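Long-range contact in ATP-dependent DNA ligase (Mycobacterium tuberculosis, PDB 6NHX), which joins DNA ends at the expense of ATP and, with Ku, repairs double-strand breaks by non-homologous end joining: residues G207-G219 with G225-L239. The protein carries 1 engineered substitution. Numbering follows the deposited sequence.
Sequences GVGSLLMGIPGPG and GRVGTGLSERELANL
Leu211 and Val227 form an antiparallel hydrogen-bonded pair with a bond in each direction, Leu211 N to Val227 O at 2.9 Å and Val227 N to Leu211 O at 2.8 Å. On their face of the sheet the packing is tight and apolar. Val227 CG1 stands between its own backbone N and carbonyl carbon (chi1 64°), which sets it against Leu211 CB at 3.8 Å. Met213 crosses Val227 at about a right angle, its SD 3.7 Å from Val227 CB, and its bend at chi3 lays CE over the Gly225 carbonyl. Leu211 CD1 meets Leu239 CD2 tip to tip at 3.9 Å, bringing the helix that starts at Glu235 onto this face, where both leucines also touch Trp292. Leu236 CB presses to 3.0 Å from Val208 N, a buried N-H with no acceptor in the model. Thr229 grips two successive carbonyls: OG1 donates to Val208 O in the carbonyl plane at 3.0 Å, and the backbone N donates to Gly209 O. On the strand's other side Gly209 and Ser210 form a classic beta bulge against Arg200. The looser, partly exposed element is the Arg226 arm alongside buried Leu212, whose CD1 sits over one guanidinium face, offset toward its rim; NH1 donates to Ser210 OG near the guanidinium plane at 3.0 Å. Backbone bonds and apolar burial therefore hold this OB-domain hairpin, whereas Ser210 leaves the Arg226 charge unbalanced and nearby Arg200 probably disfavours its approach.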
loop_
_atom_site.group_PDB
_atom_site.type_symbol
_atom_site.label_atom_id
_atom_site.label_comp_id
_atom_site.label_asym_id
_atom_site.label_seq_id
_atom_site.Cartn_x
_atom_site.Cartn_y
_atom_site.Cartn_z
ATOM N N GLY A 207 -15.443 -19.157 2.084
ATOM C CA GLY A 207 -15.396 -17.888 1.384
ATOM C C GLY A 207 -14.777 -17.968 -0.001
ATOM O O GLY A 207 -15.177 -18.800 -0.802
ATOM N N VAL A 208 -13.804 -17.103 -0.278
ATOM C CA VAL A 208 -13.167 -16.992 -1.588
ATOM C C VAL A 208 -11.765 -17.565 -1.451
ATOM O O VAL A 208 -10.851 -16.887 -0.973
ATOM C CB VAL A 208 -13.119 -15.542 -2.085
ATOM C CG1 VAL A 208 -12.388 -15.456 -3.425
ATOM C CG2 VAL A 208 -14.509 -14.975 -2.206
ATOM N N GLY A 209 -11.577 -18.809 -1.893
ATOM C CA GLY A 209 -10.268 -19.429 -1.781
ATOM C C GLY A 209 -9.244 -18.837 -2.726
ATOM O O GLY A 209 -8.071 -18.684 -2.367
ATOM N N SER A 210 -9.664 -18.479 -3.934
ATOM C CA SER A 210 -8.694 -18.132 -4.954
ATOM C C SER A 210 -9.399 -17.397 -6.082
ATOM O O SER A 210 -10.624 -17.448 -6.221
ATOM C CB SER A 210 -8.009 -19.388 -5.497
ATOM O OG SER A 210 -8.974 -20.298 -6.000
ATOM N N LEU A 211 -8.593 -16.722 -6.884
ATOM C CA LEU A 211 -9.078 -15.903 -7.979
ATOM C C LEU A 211 -8.377 -16.350 -9.246
ATOM O O LEU A 211 -7.182 -16.665 -9.233
ATOM C CB LEU A 211 -8.788 -14.427 -7.730
ATOM C CG LEU A 211 -9.494 -13.861 -6.499
ATOM C CD1 LEU A 211 -8.946 -12.509 -6.195
ATOM C CD2 LEU A 211 -10.971 -13.764 -6.742
ATOM N N LEU A 212 -9.132 -16.367 -10.332
ATOM C CA LEU A 212 -8.614 -16.722 -11.641
ATOM C C LEU A 212 -8.330 -15.410 -12.365
ATOM O O LEU A 212 -9.251 -14.624 -12.608
ATOM C CB LEU A 212 -9.637 -17.579 -12.388
ATOM C CG LEU A 212 -9.849 -19.011 -11.850
ATOM C CD1 LEU A 212 -8.532 -19.745 -11.633
ATOM C CD2 LEU A 212 -10.704 -19.067 -10.574
ATOM N N MET A 213 -7.054 -15.172 -12.672
ATOM C CA MET A 213 -6.526 -13.903 -13.150
ATOM C C MET A 213 -6.369 -13.912 -14.658
ATOM O O MET A 213 -6.091 -14.954 -15.258
ATOM C CB MET A 213 -5.120 -13.685 -12.583
ATOM C CG MET A 213 -4.991 -13.725 -11.072
ATOM S SD MET A 213 -3.234 -13.647 -10.635
ATOM C CE MET A 213 -2.631 -15.177 -11.333
ATOM N N GLY A 214 -6.474 -12.728 -15.262
ATOM C CA GLY A 214 -6.180 -12.608 -16.678
ATOM C C GLY A 214 -5.615 -11.253 -17.069
ATOM O O GLY A 214 -5.764 -10.259 -16.338
ATOM N N ILE A 215 -4.979 -11.233 -18.227
ATOM C CA ILE A 215 -4.506 -9.997 -18.856
ATOM C C ILE A 215 -5.411 -9.732 -20.057
ATOM O O ILE A 215 -5.557 -10.614 -20.906
ATOM C CB ILE A 215 -3.042 -10.124 -19.318
ATOM C CG1 ILE A 215 -2.121 -10.485 -18.151
ATOM C CG2 ILE A 215 -2.578 -8.844 -20.007
ATOM C CD1 ILE A 215 -2.024 -9.432 -17.064
ATOM N N PRO A 216 -6.018 -8.551 -20.170
ATOM C CA PRO A 216 -6.903 -8.297 -21.318
ATOM C C PRO A 216 -6.153 -8.378 -22.640
ATOM O O PRO A 216 -5.050 -7.842 -22.791
ATOM C CB PRO A 216 -7.424 -6.877 -21.057
ATOM C CG PRO A 216 -7.286 -6.708 -19.584
ATOM C CD PRO A 216 -6.027 -7.432 -19.218
ATOM N N GLY A 217 -6.758 -9.064 -23.598
ATOM C CA GLY A 217 -6.210 -9.120 -24.932
ATOM C C GLY A 217 -7.312 -9.084 -25.962
ATOM O O GLY A 217 -8.495 -8.948 -25.633
ATOM N N PRO A 218 -6.951 -9.190 -27.239
ATOM C CA PRO A 218 -7.980 -9.419 -28.255
ATOM C C PRO A 218 -8.653 -10.752 -27.972
ATOM O O PRO A 218 -7.989 -11.760 -27.726
ATOM C CB PRO A 218 -7.186 -9.451 -29.568
ATOM C CG PRO A 218 -5.865 -8.812 -29.255
ATOM C CD PRO A 218 -5.598 -9.117 -27.814
ATOM N N GLY A 219 -9.973 -10.750 -27.961
ATOM C CA GLY A 219 -10.693 -11.974 -27.708
ATOM C C GLY A 219 -10.934 -12.297 -26.251
ATOM O O GLY A 219 -11.591 -13.305 -25.967
ATOM N N GLY A 225 -3.342 -17.523 -14.424
ATOM C CA GLY A 225 -3.200 -18.458 -13.328
ATOM C C GLY A 225 -4.185 -18.190 -12.208
ATOM O O GLY A 225 -4.913 -17.198 -12.184
ATOM N N ARG A 226 -4.202 -19.132 -11.281
ATOM C CA ARG A 226 -4.959 -18.987 -10.056
ATOM C C ARG A 226 -4.066 -18.354 -9.004
ATOM O O ARG A 226 -2.900 -18.734 -8.853
ATOM C CB ARG A 226 -5.411 -20.363 -9.575
ATOM C CG ARG A 226 -6.068 -20.333 -8.219
ATOM C CD ARG A 226 -6.197 -21.722 -7.620
ATOM N NE ARG A 226 -6.693 -22.674 -8.604
ATOM C CZ ARG A 226 -7.964 -22.768 -8.975
ATOM N NH1 ARG A 226 -8.882 -21.977 -8.435
ATOM N NH2 ARG A 226 -8.319 -23.661 -9.887
ATOM N N VAL A 227 -4.610 -17.375 -8.290
ATOM C CA VAL A 227 -3.924 -16.740 -7.169
ATOM C C VAL A 227 -4.715 -17.037 -5.906
ATOM O O VAL A 227 -5.905 -16.715 -5.816
ATOM C CB VAL A 227 -3.699 -15.226 -7.369
ATOM C CG1 VAL A 227 -4.999 -14.440 -7.452
ATOM C CG2 VAL A 227 -2.792 -14.670 -6.264
ATOM N N GLY A 228 -4.065 -17.679 -4.943
ATOM C CA GLY A 228 -4.696 -17.871 -3.653
ATOM C C GLY A 228 -4.849 -16.541 -2.936
ATOM O O GLY A 228 -4.023 -15.638 -3.073
ATOM N N THR A 229 -5.933 -16.416 -2.170
ATOM C CA THR A 229 -6.175 -15.182 -1.430
ATOM C C THR A 229 -5.364 -15.094 -0.144
ATOM O O THR A 229 -5.146 -13.987 0.356
ATOM C CB THR A 229 -7.665 -15.025 -1.099
ATOM O OG1 THR A 229 -8.070 -16.073 -0.207
ATOM C CG2 THR A 229 -8.512 -15.075 -2.368
ATOM N N GLY A 230 -4.904 -16.221 0.389
ATOM C CA GLY A 230 -4.234 -16.270 1.678
ATOM C C GLY A 230 -5.198 -16.613 2.784
ATOM O O GLY A 230 -4.826 -17.278 3.753
ATOM N N LEU A 231 -6.445 -16.152 2.648
ATOM C CA LEU A 231 -7.566 -16.457 3.534
ATOM C C LEU A 231 -7.517 -15.689 4.847
ATOM O O LEU A 231 -6.757 -16.029 5.753
ATOM C CB LEU A 231 -7.730 -17.964 3.780
ATOM C CG LEU A 231 -7.894 -18.875 2.560
ATOM C CD1 LEU A 231 -8.040 -20.331 2.979
ATOM C CD2 LEU A 231 -9.080 -18.451 1.706
ATOM N N SER A 232 -8.324 -14.645 4.950
ATOM C CA SER A 232 -8.659 -14.047 6.230
ATOM C C SER A 232 -9.965 -14.569 6.793
ATOM O O SER A 232 -10.295 -14.257 7.944
ATOM C CB SER A 232 -8.711 -12.515 6.108
ATOM O OG SER A 232 -9.676 -11.972 7.006
ATOM N N GLU A 233 -10.730 -15.296 5.979
ATOM C CA GLU A 233 -12.134 -15.601 6.239
ATOM C C GLU A 233 -12.967 -14.330 6.389
ATOM O O GLU A 233 -14.179 -14.389 6.638
ATOM C CB GLU A 233 -12.337 -16.545 7.430
ATOM C CG GLU A 233 -11.644 -17.880 7.258
ATOM C CD GLU A 233 -11.836 -18.779 8.466
ATOM O OE1 GLU A 233 -12.566 -18.371 9.401
ATOM O OE2 GLU A 233 -11.261 -19.888 8.492
ATOM N N ARG A 234 -12.319 -13.178 6.236
ATOM C CA ARG A 234 -12.990 -11.904 6.048
ATOM C C ARG A 234 -12.600 -11.247 4.736
ATOM O O ARG A 234 -13.429 -10.559 4.128
ATOM C CB ARG A 234 -12.684 -10.959 7.220
ATOM C CG ARG A 234 -12.824 -9.492 6.889
ATOM C CD ARG A 234 -13.694 -8.740 7.891
ATOM N NE ARG A 234 -14.205 -7.490 7.332
ATOM C CZ ARG A 234 -15.272 -6.849 7.796
ATOM N NH1 ARG A 234 -15.938 -7.340 8.833
ATOM N NH2 ARG A 234 -15.669 -5.714 7.234
ATOM N N GLU A 235 -11.359 -11.472 4.280
ATOM C CA GLU A 235 -11.030 -11.205 2.885
ATOM C C GLU A 235 -12.106 -11.752 1.971
ATOM O O GLU A 235 -12.481 -11.105 0.989
ATOM C CB GLU A 235 -9.722 -11.902 2.508
ATOM C CG GLU A 235 -8.458 -11.192 2.902
ATOM C CD GLU A 235 -7.245 -12.096 2.782
ATOM O OE1 GLU A 235 -6.897 -12.460 1.642
ATOM O OE2 GLU A 235 -6.636 -12.442 3.819
ATOM N N LEU A 236 -12.639 -12.922 2.316
ATOM C CA LEU A 236 -13.517 -13.688 1.446
ATOM C C LEU A 236 -14.937 -13.138 1.478
ATOM O O LEU A 236 -15.565 -12.961 0.429
ATOM C CB LEU A 236 -13.495 -15.139 1.912
ATOM C CG LEU A 236 -12.176 -15.681 2.499
ATOM C CD1 LEU A 236 -12.313 -17.168 2.762
ATOM C CD2 LEU A 236 -10.931 -15.388 1.644
ATOM N N ALA A 237 -15.445 -12.847 2.681
ATOM C CA ALA A 237 -16.758 -12.225 2.828
ATOM C C ALA A 237 -16.792 -10.859 2.167
ATOM O O ALA A 237 -17.814 -10.469 1.591
ATOM C CB ALA A 237 -17.104 -12.093 4.316
ATOM N N ASN A 238 -15.676 -10.131 2.218
ATOM C CA ASN A 238 -15.611 -8.819 1.588
ATOM C C ASN A 238 -15.303 -8.933 0.099
ATOM O O ASN A 238 -15.938 -8.264 -0.722
ATOM C CB ASN A 238 -14.580 -7.948 2.312
ATOM C CG ASN A 238 -14.185 -6.697 1.520
ATOM O OD1 ASN A 238 -13.678 -6.774 0.398
ATOM N ND2 ASN A 238 -14.398 -5.537 2.126
ATOM N N LEU A 239 -14.304 -9.739 -0.267
ATOM C CA LEU A 239 -14.032 -9.955 -1.686
ATOM C C LEU A 239 -15.263 -10.495 -2.390
ATOM O O LEU A 239 -15.579 -10.068 -3.506
ATOM C CB LEU A 239 -12.849 -10.905 -1.866
ATOM C CG LEU A 239 -11.886 -10.779 -3.040
ATOM C CD1 LEU A 239 -11.364 -9.365 -3.228
ATOM C CD2 LEU A 239 -10.731 -11.743 -2.807
#